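Local coordinates for CCHC-type domain-containing protein (Trypanosoma brucei brucei, PDB 7C45) that binds RNA, in part through CCHC zinc knuckles, and probably trims guide RNAs as a 3'-5' exonuclease of the RNase D type, at residues A[57-62]-A[176-181]; A[82-87]-A[114-119]; A[125-130]-A[206-211]; A[281-286]-A[292-297]. All coordinates share one frame; numbering follows the deposited sequence.

Contact 1 (A[57-62]-A[176-181]); sequences ISLVQA and DIRPLP
Ser58 and Leu59 form a classic beta bulge opposite Glu43 in the RNase H-like sheet, and from it Ser58 meets Arg178 and Leu59 meets Leu180, in the loop before helix 182-202. A chi1 of 179° turns Ser58 OG away from its own amide and toward the guanidinium: Arg178 NH2 donates to Ser58 OG at 2.9 Å, nearly straight (168°) and close to the guanidinium plane. The hydroxyl also bonds to Trp175 O, a carbonyl that can only accept, so OG uses its proton there and its oxygen toward the arginine. Arg178 is bent at chi2; it and Leu59 slide past each other in opposite directions, with Arg178 NH2 4.1 Å from Leu59 CD2. Its rotation is fixed from several sides, since NH1 donates to Ile177 O (2.8 Å) as well as to Trp175 O, and NE forms a salt bridge with Asp74. Leu59 and Leu180 approach tip to tip, with CD1 of Leu59 3.8 Å from CD1 of Leu180. The backbone of Glu43, whose carboxylate binds calcium, pairs with both bulge residues, and the side chain of Leu59 is about 9 Å from a calcium ion. Leu180 CD1 also sits 3.7 Å above the guanidinium plane of Arg178, over its centre.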
# COMPACT_ATOMS: atom_id res chain seq x y z
N ILE A 57 -9.39 3.34 15.56
CA ILE A 57 -7.96 3.28 15.26
C ILE A 57 -7.21 2.77 16.49
O ILE A 57 -7.40 3.26 17.60
CB ILE A 57 -7.43 4.65 14.84
CG1 ILE A 57 -7.92 5.00 13.43
CG2 ILE A 57 -5.92 4.64 14.88
CD1 ILE A 57 -7.60 6.41 13.03
N SER A 58 -6.34 1.78 16.27
CA SER A 58 -5.49 1.25 17.33
C SER A 58 -4.05 1.73 17.16
O SER A 58 -3.49 2.36 18.06
CB SER A 58 -5.55 -0.28 17.32
OG SER A 58 -4.72 -0.84 18.32
N LEU A 59 -3.47 1.45 16.01
CA LEU A 59 -2.11 1.85 15.65
C LEU A 59 -2.13 2.68 14.37
O LEU A 59 -2.93 2.42 13.47
CB LEU A 59 -1.21 0.62 15.43
CG LEU A 59 -1.03 -0.35 16.59
CD1 LEU A 59 -0.21 -1.58 16.17
CD2 LEU A 59 -0.40 0.38 17.81
N VAL A 60 -1.26 3.68 14.29
CA VAL A 60 -0.84 4.27 13.02
C VAL A 60 0.65 3.99 12.88
O VAL A 60 1.41 4.22 13.81
CB VAL A 60 -1.12 5.78 12.96
CG1 VAL A 60 -0.52 6.39 11.68
CG2 VAL A 60 -2.63 6.04 13.07
N GLN A 61 1.04 3.41 11.74
CA GLN A 61 2.42 2.99 11.54
C GLN A 61 3.09 3.89 10.52
O GLN A 61 2.46 4.34 9.57
CB GLN A 61 2.48 1.53 11.09
CG GLN A 61 1.74 0.60 12.06
CD GLN A 61 0.32 0.34 11.63
OE1 GLN A 61 -0.61 1.09 11.96
NE2 GLN A 61 0.13 -0.72 10.86
N ALA A 62 4.37 4.21 10.74
CA ALA A 62 5.07 5.14 9.86
C ALA A 62 6.51 4.68 9.66
O ALA A 62 7.18 4.27 10.61
CB ALA A 62 5.08 6.56 10.40
N ASP A 176 -7.34 -4.34 20.19
CA ASP A 176 -7.65 -3.63 21.42
C ASP A 176 -6.76 -4.04 22.59
O ASP A 176 -6.69 -3.29 23.58
CB ASP A 176 -9.11 -3.86 21.81
CG ASP A 176 -9.46 -5.34 21.99
OD1 ASP A 176 -8.96 -6.20 21.24
OD2 ASP A 176 -10.26 -5.62 22.89
N ILE A 177 -6.11 -5.20 22.53
CA ILE A 177 -5.42 -5.71 23.70
C ILE A 177 -4.17 -4.88 23.96
O ILE A 177 -3.48 -4.44 23.02
CB ILE A 177 -5.06 -7.20 23.53
CG1 ILE A 177 -4.22 -7.41 22.28
CG2 ILE A 177 -6.30 -8.07 23.50
CD1 ILE A 177 -3.63 -8.80 22.20
N ARG A 178 -3.90 -4.63 25.23
CA ARG A 178 -2.67 -3.95 25.65
C ARG A 178 -2.09 -4.67 26.86
O ARG A 178 -2.81 -5.07 27.76
CB ARG A 178 -2.93 -2.48 25.99
CG ARG A 178 -3.24 -1.59 24.80
CD ARG A 178 -2.10 -1.60 23.78
NE ARG A 178 -2.35 -0.67 22.68
CZ ARG A 178 -3.14 -0.93 21.64
NH1 ARG A 178 -3.75 -2.09 21.54
NH2 ARG A 178 -3.29 -0.02 20.69
N PRO A 179 -0.78 -4.88 26.86
CA PRO A 179 0.17 -4.58 25.80
C PRO A 179 -0.07 -5.47 24.59
O PRO A 179 -0.57 -6.57 24.74
CB PRO A 179 1.52 -4.91 26.43
CG PRO A 179 1.19 -5.95 27.46
CD PRO A 179 -0.15 -5.57 27.99
N LEU A 180 0.27 -4.97 23.41
CA LEU A 180 0.23 -5.80 22.21
C LEU A 180 1.40 -6.78 22.24
O LEU A 180 2.55 -6.36 22.45
CB LEU A 180 0.29 -4.94 20.97
CG LEU A 180 -0.98 -4.12 20.64
CD1 LEU A 180 -0.67 -3.00 19.66
CD2 LEU A 180 -2.09 -5.03 20.10
N PRO A 181 1.17 -8.07 22.04
CA PRO A 181 2.29 -9.02 21.98
C PRO A 181 3.27 -8.64 20.87
O PRO A 181 2.91 -7.99 19.89
CB PRO A 181 1.61 -10.36 21.69
CG PRO A 181 0.23 -10.19 22.17
CD PRO A 181 -0.12 -8.76 21.86

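Contact 2 (A[82-87]-A[114-119]); sequences VFVKDM and LGVKPE
The ring of Phe83 meets Leu114 at its edge: CD1 of Leu114 lies near the ring plane, 3.7 Å from Phe83 CE2 and 4.0 Å from Phe83 CD2. One face of the same ring carries Met87 CB, one helical turn on, 4.2 Å above the plane and displaced toward the rim. Phe73 adds an edge-to-face ring contact, and Val60 of the central sheet also touches the ring, so Phe83 joins helix 80-92 to the sheet of the RNase H-like exonuclease domain, on which the end of helix 104-114 packs as well, Leu114 touching Ile57. With CG anti to the backbone N (chi1 166°), the ring extends far enough for its CE2 corner to reach Leu114. The two side chains cross at about a right angle. Val84 supplies the second part of the contact through a single branch. Its CG1 is 3.7 Å from Leu114 CB and 3.9 Å from Leu114 CD2, and touches Val116 CG1 more loosely at 4.5 Å. Gly115, with positive phi (69°), ends the helical course, and the residues before and after it, Leu114 and Val116, both point toward helix 80-92. No hydrogen bond joins the segments. Every close pair is carbon to carbon, which implies that cohesion here rests on dispersion and the exclusion of water, with side-chain shape setting how the helix and the loop fit together.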
# COMPACT_ATOMS: atom_id res chain seq x y z
N VAL A 82 -4.05 13.56 21.73
CA VAL A 82 -2.62 13.76 21.94
C VAL A 82 -1.86 13.49 20.65
O VAL A 82 -1.00 14.28 20.24
CB VAL A 82 -2.12 12.89 23.10
CG1 VAL A 82 -0.59 12.90 23.16
CG2 VAL A 82 -2.67 13.39 24.43
N PHE A 83 -2.18 12.38 19.99
CA PHE A 83 -1.45 11.98 18.79
C PHE A 83 -1.53 13.02 17.68
O PHE A 83 -0.52 13.32 17.02
CB PHE A 83 -1.98 10.63 18.31
CG PHE A 83 -1.56 10.26 16.91
CD1 PHE A 83 -0.29 9.77 16.66
CD2 PHE A 83 -2.43 10.41 15.84
CE1 PHE A 83 0.11 9.43 15.37
CE2 PHE A 83 -2.04 10.06 14.56
CZ PHE A 83 -0.76 9.57 14.33
N VAL A 84 -2.71 13.59 17.44
CA VAL A 84 -2.87 14.47 16.29
C VAL A 84 -2.26 15.85 16.50
O VAL A 84 -2.02 16.56 15.52
CB VAL A 84 -4.36 14.64 15.91
CG1 VAL A 84 -5.02 13.29 15.61
CG2 VAL A 84 -5.06 15.35 17.00
N LYS A 85 -1.98 16.24 17.75
CA LYS A 85 -1.52 17.59 18.08
C LYS A 85 -0.47 18.12 17.10
O LYS A 85 -0.71 19.12 16.41
CB LYS A 85 -0.97 17.62 19.51
N ASP A 86 0.67 17.47 17.00
CA ASP A 86 1.67 17.86 16.01
C ASP A 86 1.64 17.01 14.75
O ASP A 86 2.05 17.49 13.68
CB ASP A 86 3.08 17.83 16.63
CG ASP A 86 3.35 19.03 17.54
OD1 ASP A 86 2.53 19.98 17.56
OD2 ASP A 86 4.40 19.02 18.22
N MET A 87 1.14 15.77 14.81
CA MET A 87 1.14 14.95 13.60
C MET A 87 0.27 15.56 12.50
O MET A 87 0.54 15.34 11.32
CB MET A 87 0.68 13.53 13.91
CG MET A 87 1.70 12.69 14.64
SD MET A 87 3.11 12.24 13.60
CE MET A 87 2.34 11.12 12.44
N LEU A 114 -9.83 11.26 13.34
CA LEU A 114 -8.80 12.18 13.80
C LEU A 114 -9.02 13.60 13.34
O LEU A 114 -8.38 14.51 13.89
CB LEU A 114 -7.41 11.70 13.34
CG LEU A 114 -6.99 10.29 13.77
CD1 LEU A 114 -5.54 9.98 13.43
CD2 LEU A 114 -7.25 10.08 15.26
N GLY A 115 -9.92 13.83 12.38
CA GLY A 115 -10.12 15.15 11.83
C GLY A 115 -8.97 15.66 10.99
O GLY A 115 -8.77 16.86 10.90
N VAL A 116 -8.21 14.76 10.38
CA VAL A 116 -7.03 15.12 9.61
C VAL A 116 -7.24 14.64 8.18
O VAL A 116 -7.76 13.55 7.94
CB VAL A 116 -5.76 14.52 10.23
CG1 VAL A 116 -5.47 15.15 11.59
CG2 VAL A 116 -5.90 13.04 10.39
N LYS A 117 -6.86 15.49 7.23
CA LYS A 117 -6.88 15.18 5.81
C LYS A 117 -5.46 15.30 5.26
O LYS A 117 -4.94 16.43 5.14
CB LYS A 117 -7.83 16.12 5.08
CG LYS A 117 -7.87 15.94 3.57
CD LYS A 117 -8.89 16.87 2.95
CE LYS A 117 -8.94 16.69 1.45
NZ LYS A 117 -9.97 17.55 0.81
N PRO A 118 -4.79 14.19 4.93
CA PRO A 118 -3.40 14.28 4.47
C PRO A 118 -3.29 14.95 3.12
O PRO A 118 -4.21 14.94 2.30
CB PRO A 118 -2.97 12.81 4.39
CG PRO A 118 -4.22 12.08 4.07
CD PRO A 118 -5.34 12.83 4.76
N GLU A 119 -2.13 15.55 2.87
CA GLU A 119 -1.88 16.18 1.58
C GLU A 119 -0.50 15.77 1.10
O GLU A 119 0.39 15.58 1.92
CB GLU A 119 -2.00 17.69 1.67
CG GLU A 119 -3.33 18.11 2.26
CD GLU A 119 -3.44 19.60 2.47
OE1 GLU A 119 -4.25 20.01 3.32
OE2 GLU A 119 -2.72 20.35 1.78

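Contact 3 (A[125-130]-A[206-211]); sequences QVFFTA and KDVPVD. With nucleotides of chain B.
Phe127 reaches from helix 124-136 to the loop 206-211, where its CE1 corner meets Val208 CG1 at 3.7 Å, the two side chains coming from opposite directions. The methyl approaches the ring obliquely. Val210 O, by contrast, lies at the ring edge near its plane, 3.8 Å from Phe127 CE1, where the slightly positive ring hydrogens would suit a carbonyl oxygen. Val210 then straddles the end of the segment: CG2 is 3.7 Å from Ala130 O, while CG1 touches Ala130 CB at 4.2 Å. The Phe127 ring also meets Val212 and Val215 of helix 212-226. Gln125 points roughly opposite to Phe127 and reaches the RNA. Its extended chain brings NE2 within 2.8 Å of O2' of U8 in chain B, a fairly straight bond (159°), with a weak second one to O3'. Arg141 NH1 binds Gln125 OE1 and Ser142 O takes a bond from NE2, so the amide flip is fixed and the nitrogen is turned to the ribose. The contact is an apolar helix-to-loop packing that joins helix 124-136 of the RNase H-like exonuclease domain to the connection between helices 182-202 and 212-226, while the other side of helix 124-136 meets the RNA.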
# COMPACT_ATOMS: atom_id res chain seq x y z
N GLN A 125 -0.59 1.10 -4.38
CA GLN A 125 -1.47 0.12 -5.01
C GLN A 125 -2.07 0.70 -6.28
O GLN A 125 -2.09 0.05 -7.33
CB GLN A 125 -2.59 -0.30 -4.06
CG GLN A 125 -3.44 -1.44 -4.59
CD GLN A 125 -4.67 -1.70 -3.74
OE1 GLN A 125 -5.49 -0.81 -3.54
NE2 GLN A 125 -4.79 -2.91 -3.21
N VAL A 126 -2.56 1.95 -6.19
CA VAL A 126 -3.07 2.65 -7.37
C VAL A 126 -1.98 2.79 -8.43
O VAL A 126 -2.25 2.60 -9.63
CB VAL A 126 -3.65 4.02 -6.96
CG1 VAL A 126 -4.07 4.82 -8.17
CG2 VAL A 126 -4.86 3.83 -6.04
N PHE A 127 -0.75 3.12 -8.02
CA PHE A 127 0.38 3.19 -8.95
C PHE A 127 0.50 1.88 -9.73
O PHE A 127 0.56 1.88 -10.97
CB PHE A 127 1.68 3.48 -8.19
CG PHE A 127 2.71 4.29 -8.98
CD1 PHE A 127 2.97 4.00 -10.30
CD2 PHE A 127 3.37 5.35 -8.39
CE1 PHE A 127 3.92 4.74 -11.03
CE2 PHE A 127 4.30 6.12 -9.10
CZ PHE A 127 4.57 5.81 -10.43
N PHE A 128 0.49 0.76 -9.03
CA PHE A 128 0.62 -0.53 -9.71
C PHE A 128 -0.56 -0.78 -10.63
O PHE A 128 -0.38 -1.24 -11.77
CB PHE A 128 0.75 -1.66 -8.70
CG PHE A 128 1.08 -3.00 -9.33
CD1 PHE A 128 2.38 -3.29 -9.71
CD2 PHE A 128 0.10 -3.94 -9.55
CE1 PHE A 128 2.68 -4.51 -10.29
CE2 PHE A 128 0.40 -5.17 -10.12
CZ PHE A 128 1.68 -5.45 -10.48
N THR A 129 -1.78 -0.47 -10.18
CA THR A 129 -2.93 -0.62 -11.06
C THR A 129 -2.80 0.27 -12.30
O THR A 129 -3.11 -0.17 -13.41
CB THR A 129 -4.23 -0.32 -10.30
OG1 THR A 129 -4.37 -1.30 -9.28
CG2 THR A 129 -5.43 -0.39 -11.25
N ALA A 130 -2.33 1.52 -12.13
CA ALA A 130 -2.23 2.44 -13.26
C ALA A 130 -1.28 1.90 -14.32
O ALA A 130 -1.51 2.09 -15.52
CB ALA A 130 -1.76 3.81 -12.78
N LYS A 206 12.99 5.91 -13.99
CA LYS A 206 12.83 6.40 -15.36
C LYS A 206 12.09 5.40 -16.24
O LYS A 206 11.34 5.81 -17.13
CB LYS A 206 14.20 6.73 -15.95
N ASP A 207 12.24 4.10 -15.99
CA ASP A 207 11.67 3.08 -16.85
C ASP A 207 10.29 2.57 -16.40
O ASP A 207 9.82 1.56 -16.92
CB ASP A 207 12.65 1.91 -16.97
CG ASP A 207 14.00 2.35 -17.54
OD1 ASP A 207 14.84 2.87 -16.77
OD2 ASP A 207 14.23 2.18 -18.76
N VAL A 208 9.64 3.24 -15.46
CA VAL A 208 8.24 2.93 -15.14
C VAL A 208 7.39 3.75 -16.11
O VAL A 208 7.64 4.95 -16.25
CB VAL A 208 7.91 3.23 -13.66
CG1 VAL A 208 6.40 3.23 -13.40
CG2 VAL A 208 8.57 2.21 -12.79
N PRO A 209 6.40 3.17 -16.78
CA PRO A 209 5.72 3.86 -17.88
C PRO A 209 4.56 4.78 -17.50
O PRO A 209 3.90 5.31 -18.40
CB PRO A 209 5.20 2.69 -18.71
CG PRO A 209 4.89 1.67 -17.71
CD PRO A 209 5.90 1.80 -16.62
N VAL A 210 4.28 4.97 -16.21
CA VAL A 210 3.29 5.93 -15.75
C VAL A 210 4.01 6.99 -14.92
O VAL A 210 4.92 6.67 -14.15
CB VAL A 210 2.19 5.23 -14.93
CG1 VAL A 210 1.17 6.24 -14.45
CG2 VAL A 210 1.52 4.18 -15.80
N ASP A 211 3.61 8.25 -15.11
CA ASP A 211 4.25 9.38 -14.44
C ASP A 211 3.81 9.46 -12.98
O ASP A 211 2.63 9.32 -12.67
CB ASP A 211 3.86 10.70 -15.14
CG ASP A 211 4.40 10.79 -16.57
OD1 ASP A 211 5.55 10.39 -16.79
OD2 ASP A 211 3.66 11.29 -17.45
P U B 8 -7.99 -9.31 -2.76
OP1 U B 8 -9.39 -9.74 -2.52
OP2 U B 8 -7.36 -9.66 -4.05
O5' U B 8 -7.96 -7.75 -2.48
C5' U B 8 -7.08 -6.90 -3.18
C4' U B 8 -7.19 -5.50 -2.66
O4' U B 8 -8.55 -5.02 -2.84
C3' U B 8 -6.91 -5.29 -1.18
O3' U B 8 -5.53 -5.22 -0.92
C2' U B 8 -7.66 -4.00 -0.89
O2' U B 8 -6.93 -2.87 -1.37
C1' U B 8 -8.89 -4.16 -1.78
N1 U B 8 -10.04 -4.77 -1.08
C2 U B 8 -10.82 -3.95 -0.30
O2 U B 8 -10.56 -2.78 -0.15
N3 U B 8 -11.89 -4.58 0.30
C4 U B 8 -12.23 -5.91 0.14
O4 U B 8 -13.23 -6.37 0.72
C5 U B 8 -11.38 -6.68 -0.71
C6 U B 8 -10.33 -6.09 -1.29

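Contact 4 (A[281-286]-A[292-297]); sequences CSFCGE and RNCFKK. With ZN (zinc ion), chain D; nucleotides of chain B.
Lys297 lies across one face of the Phe283 ring, its CB 3.6 Å from the ring centroid and only 12° off the normal, a CH-pi contact. Its extended chain crosses the ring obliquely and keeps NZ beyond it, where a water accepts from NZ and is also hydrogen-bonded to Ser282 OG. Lys296 instead crosses Phe283 at about a right angle, CB to CE2 3.8 Å, and then bends away so that NZ reaches O4 of U1 in chain B. Cys294 SG stands obliquely to the same ring. The same sulfur, with SG of Cys281 and Cys284, binds zinc at 2.3 to 2.4 Å, and His289 is the fourth ligand. Two thiolates are gripped further by backbone amides: Cys284 N donates to Cys281 SG, and Lys297 N to Cys294 SG (168°). The adjoining residues read the RNA. U2 of chain B lies over one face of Phe295, its N3 3.3 Å above the ring plane. That N3 donates to Asn293 O (2.7 Å). U2 O4 accepts from Phe295 N (2.8 Å). Asn293 ND2 completes the grip at U2 O2. Zinc-fixed turns presenting backbone groups and an aromatic ring to a base are characteristic of the CCHC zinc knuckle.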
# COMPACT_ATOMS: atom_id res chain seq x y z
N CYS A 281 8.16 -22.26 -19.76
CA CYS A 281 8.64 -21.64 -18.53
C CYS A 281 10.14 -21.40 -18.62
O CYS A 281 10.90 -22.33 -18.91
CB CYS A 281 8.33 -22.52 -17.33
SG CYS A 281 9.02 -21.86 -15.82
N SER A 282 10.57 -20.17 -18.39
CA SER A 282 12.00 -19.87 -18.52
C SER A 282 12.84 -20.50 -17.42
O SER A 282 14.07 -20.60 -17.55
CB SER A 282 12.22 -18.36 -18.56
OG SER A 282 11.85 -17.76 -17.36
N PHE A 283 12.20 -20.94 -16.33
CA PHE A 283 12.93 -21.63 -15.26
C PHE A 283 13.09 -23.12 -15.59
O PHE A 283 14.19 -23.59 -15.86
CB PHE A 283 12.23 -21.43 -13.92
CG PHE A 283 13.03 -21.92 -12.74
CD1 PHE A 283 14.03 -21.16 -12.20
CD2 PHE A 283 12.80 -23.19 -12.22
CE1 PHE A 283 14.77 -21.61 -11.12
CE2 PHE A 283 13.54 -23.66 -11.16
CZ PHE A 283 14.53 -22.87 -10.61
N CYS A 284 11.99 -23.87 -15.56
CA CYS A 284 12.06 -25.33 -15.69
C CYS A 284 11.89 -25.83 -17.11
O CYS A 284 12.07 -27.03 -17.35
CB CYS A 284 10.99 -25.98 -14.82
SG CYS A 284 9.31 -25.72 -15.48
N GLY A 285 11.50 -24.96 -18.04
CA GLY A 285 11.49 -25.29 -19.44
C GLY A 285 10.25 -25.99 -19.96
O GLY A 285 10.23 -26.35 -21.15
N GLU A 286 9.23 -26.23 -19.15
CA GLU A 286 8.07 -26.93 -19.68
C GLU A 286 7.01 -25.96 -20.16
O GLU A 286 6.98 -24.80 -19.77
CB GLU A 286 7.46 -27.87 -18.65
CG GLU A 286 8.39 -28.12 -17.59
CD GLU A 286 8.20 -29.42 -16.88
OE1 GLU A 286 7.10 -29.99 -16.96
OE2 GLU A 286 9.16 -29.89 -16.25
N ARG A 292 6.98 -16.83 -13.45
CA ARG A 292 6.41 -16.16 -12.28
C ARG A 292 5.53 -17.11 -11.46
O ARG A 292 5.35 -16.90 -10.26
CB ARG A 292 5.60 -14.94 -12.73
CG ARG A 292 5.29 -13.92 -11.63
CD ARG A 292 4.14 -12.99 -12.01
NE ARG A 292 3.84 -12.02 -10.95
CZ ARG A 292 3.18 -12.31 -9.83
NH1 ARG A 292 2.75 -13.55 -9.62
NH2 ARG A 292 2.96 -11.37 -8.91
N ASN A 293 4.97 -18.14 -12.10
CA ASN A 293 4.07 -19.09 -11.45
C ASN A 293 4.66 -20.50 -11.43
O ASN A 293 3.93 -21.47 -11.21
CB ASN A 293 2.70 -19.09 -12.12
CG ASN A 293 1.55 -19.06 -11.12
OD1 ASN A 293 1.14 -18.00 -10.67
ND2 ASN A 293 1.02 -20.23 -10.79
N CYS A 294 5.96 -20.64 -11.65
CA CYS A 294 6.59 -21.95 -11.66
C CYS A 294 6.68 -22.52 -10.25
O CYS A 294 7.23 -21.87 -9.35
CB CYS A 294 7.98 -21.86 -12.29
SG CYS A 294 8.90 -23.40 -12.27
N PHE A 295 6.14 -23.73 -10.06
CA PHE A 295 6.19 -24.40 -8.76
C PHE A 295 7.60 -24.87 -8.40
O PHE A 295 7.88 -25.10 -7.22
CB PHE A 295 5.21 -25.58 -8.76
CG PHE A 295 3.77 -25.18 -9.03
CD1 PHE A 295 3.31 -23.93 -8.68
CD2 PHE A 295 2.90 -26.08 -9.61
CE1 PHE A 295 1.97 -23.57 -8.90
CE2 PHE A 295 1.57 -25.73 -9.86
CZ PHE A 295 1.10 -24.49 -9.50
N LYS A 296 8.49 -24.96 -9.37
CA LYS A 296 9.88 -25.36 -9.09
C LYS A 296 10.65 -24.16 -8.58
O LYS A 296 11.37 -24.25 -7.64
CB LYS A 296 10.56 -25.87 -10.32
CG LYS A 296 9.86 -26.99 -11.02
CD LYS A 296 9.31 -27.95 -10.03
CE LYS A 296 9.61 -29.35 -10.45
NZ LYS A 296 8.53 -30.23 -10.86
N LYS A 297 10.49 -23.05 -9.27
CA LYS A 297 11.13 -21.82 -8.85
C LYS A 297 10.53 -21.29 -7.57
O LYS A 297 11.24 -20.70 -6.75
CB LYS A 297 11.01 -20.77 -9.96
CG LYS A 297 11.84 -19.52 -9.76
CD LYS A 297 11.80 -18.65 -11.02
CE LYS A 297 12.81 -17.48 -10.94
NZ LYS A 297 12.82 -16.60 -12.17
ZN ZN D . 8.46 -23.83 -14.53
P U B 2 -0.23 -28.80 -16.04
OP1 U B 2 -1.29 -29.24 -16.98
OP2 U B 2 1.15 -28.60 -16.52
O5' U B 2 -0.72 -27.44 -15.39
C5' U B 2 -1.93 -27.36 -14.65
C4' U B 2 -2.17 -25.92 -14.25
O4' U B 2 -1.18 -25.55 -13.25
C3' U B 2 -2.03 -24.92 -15.40
O3' U B 2 -2.96 -23.87 -15.24
C2' U B 2 -0.62 -24.36 -15.21
O2' U B 2 -0.44 -23.04 -15.69
C1' U B 2 -0.45 -24.43 -13.70
N1 U B 2 0.95 -24.62 -13.30
C2 U B 2 1.56 -23.54 -12.71
O2 U B 2 0.96 -22.51 -12.50
N3 U B 2 2.88 -23.73 -12.36
C4 U B 2 3.63 -24.88 -12.57
O4 U B 2 4.81 -24.92 -12.20
C5 U B 2 2.92 -25.95 -13.21
C6 U B 2 1.64 -25.78 -13.55
P U B 5 -3.29 -13.56 -14.62
OP1 U B 5 -4.31 -12.51 -14.38
OP2 U B 5 -1.85 -13.20 -14.55
O5' U B 5 -3.45 -14.75 -13.58
C5' U B 5 -4.66 -15.48 -13.48
C4' U B 5 -4.49 -16.70 -12.60
O4' U B 5 -3.71 -17.70 -13.31
C3' U B 5 -3.79 -16.48 -11.25
O3' U B 5 -4.44 -17.25 -10.25
C2' U B 5 -2.40 -17.05 -11.49
O2' U B 5 -1.79 -17.53 -10.32
C1' U B 5 -2.71 -18.19 -12.46
N1 U B 5 -1.57 -18.63 -13.30
C2 U B 5 -1.31 -19.98 -13.36
O2 U B 5 -1.97 -20.81 -12.76
N3 U B 5 -0.26 -20.33 -14.14
C4 U B 5 0.54 -19.48 -14.85
O4 U B 5 1.46 -19.95 -15.49
C5 U B 5 0.21 -18.09 -14.74
C6 U B 5 -0.82 -17.71 -13.98
O5' U B 1 3.01 -31.65 -15.53
C5' U B 1 1.80 -32.30 -15.21
C4' U B 1 1.11 -31.67 -14.03
O4' U B 1 1.87 -31.86 -12.82
C3' U B 1 0.87 -30.16 -14.08
O3' U B 1 -0.28 -29.85 -14.83
C2' U B 1 0.69 -29.79 -12.60
O2' U B 1 -0.66 -29.97 -12.21
C1' U B 1 1.53 -30.85 -11.88
N1 U B 1 2.75 -30.36 -11.19
C2 U B 1 3.68 -29.53 -11.79
O2 U B 1 3.60 -29.11 -12.93
N3 U B 1 4.76 -29.22 -10.98
C4 U B 1 4.98 -29.64 -9.69
O4 U B 1 5.98 -29.26 -9.08
C5 U B 1 3.98 -30.49 -9.14
C6 U B 1 2.93 -30.80 -9.89
O HOH W 1 13.18 -17.89 -14.71

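How the contacts relate
From the N terminus, strand 57-64 opens contact 1, which is not closed until the loop 176-181, 114 residues on. Within that span contact 2 opens and closes, joining helix 80-92 to the chain after helix 104-114; the two contacts touch, so the helix layer packs on strand 57-64. Contact 3 opens at helix 124-136, still before contact 1 closes, and ends at 206-211, tying helix 124-136 to the link before helix 212-226; contacts 1 and 3 therefore cross along the chain, on opposite sides of its centre. Contact 4 follows in series as a short loop of the zinc knuckle. It touches none of the others, though its nearest atoms come about 6 Å from those of contact 3.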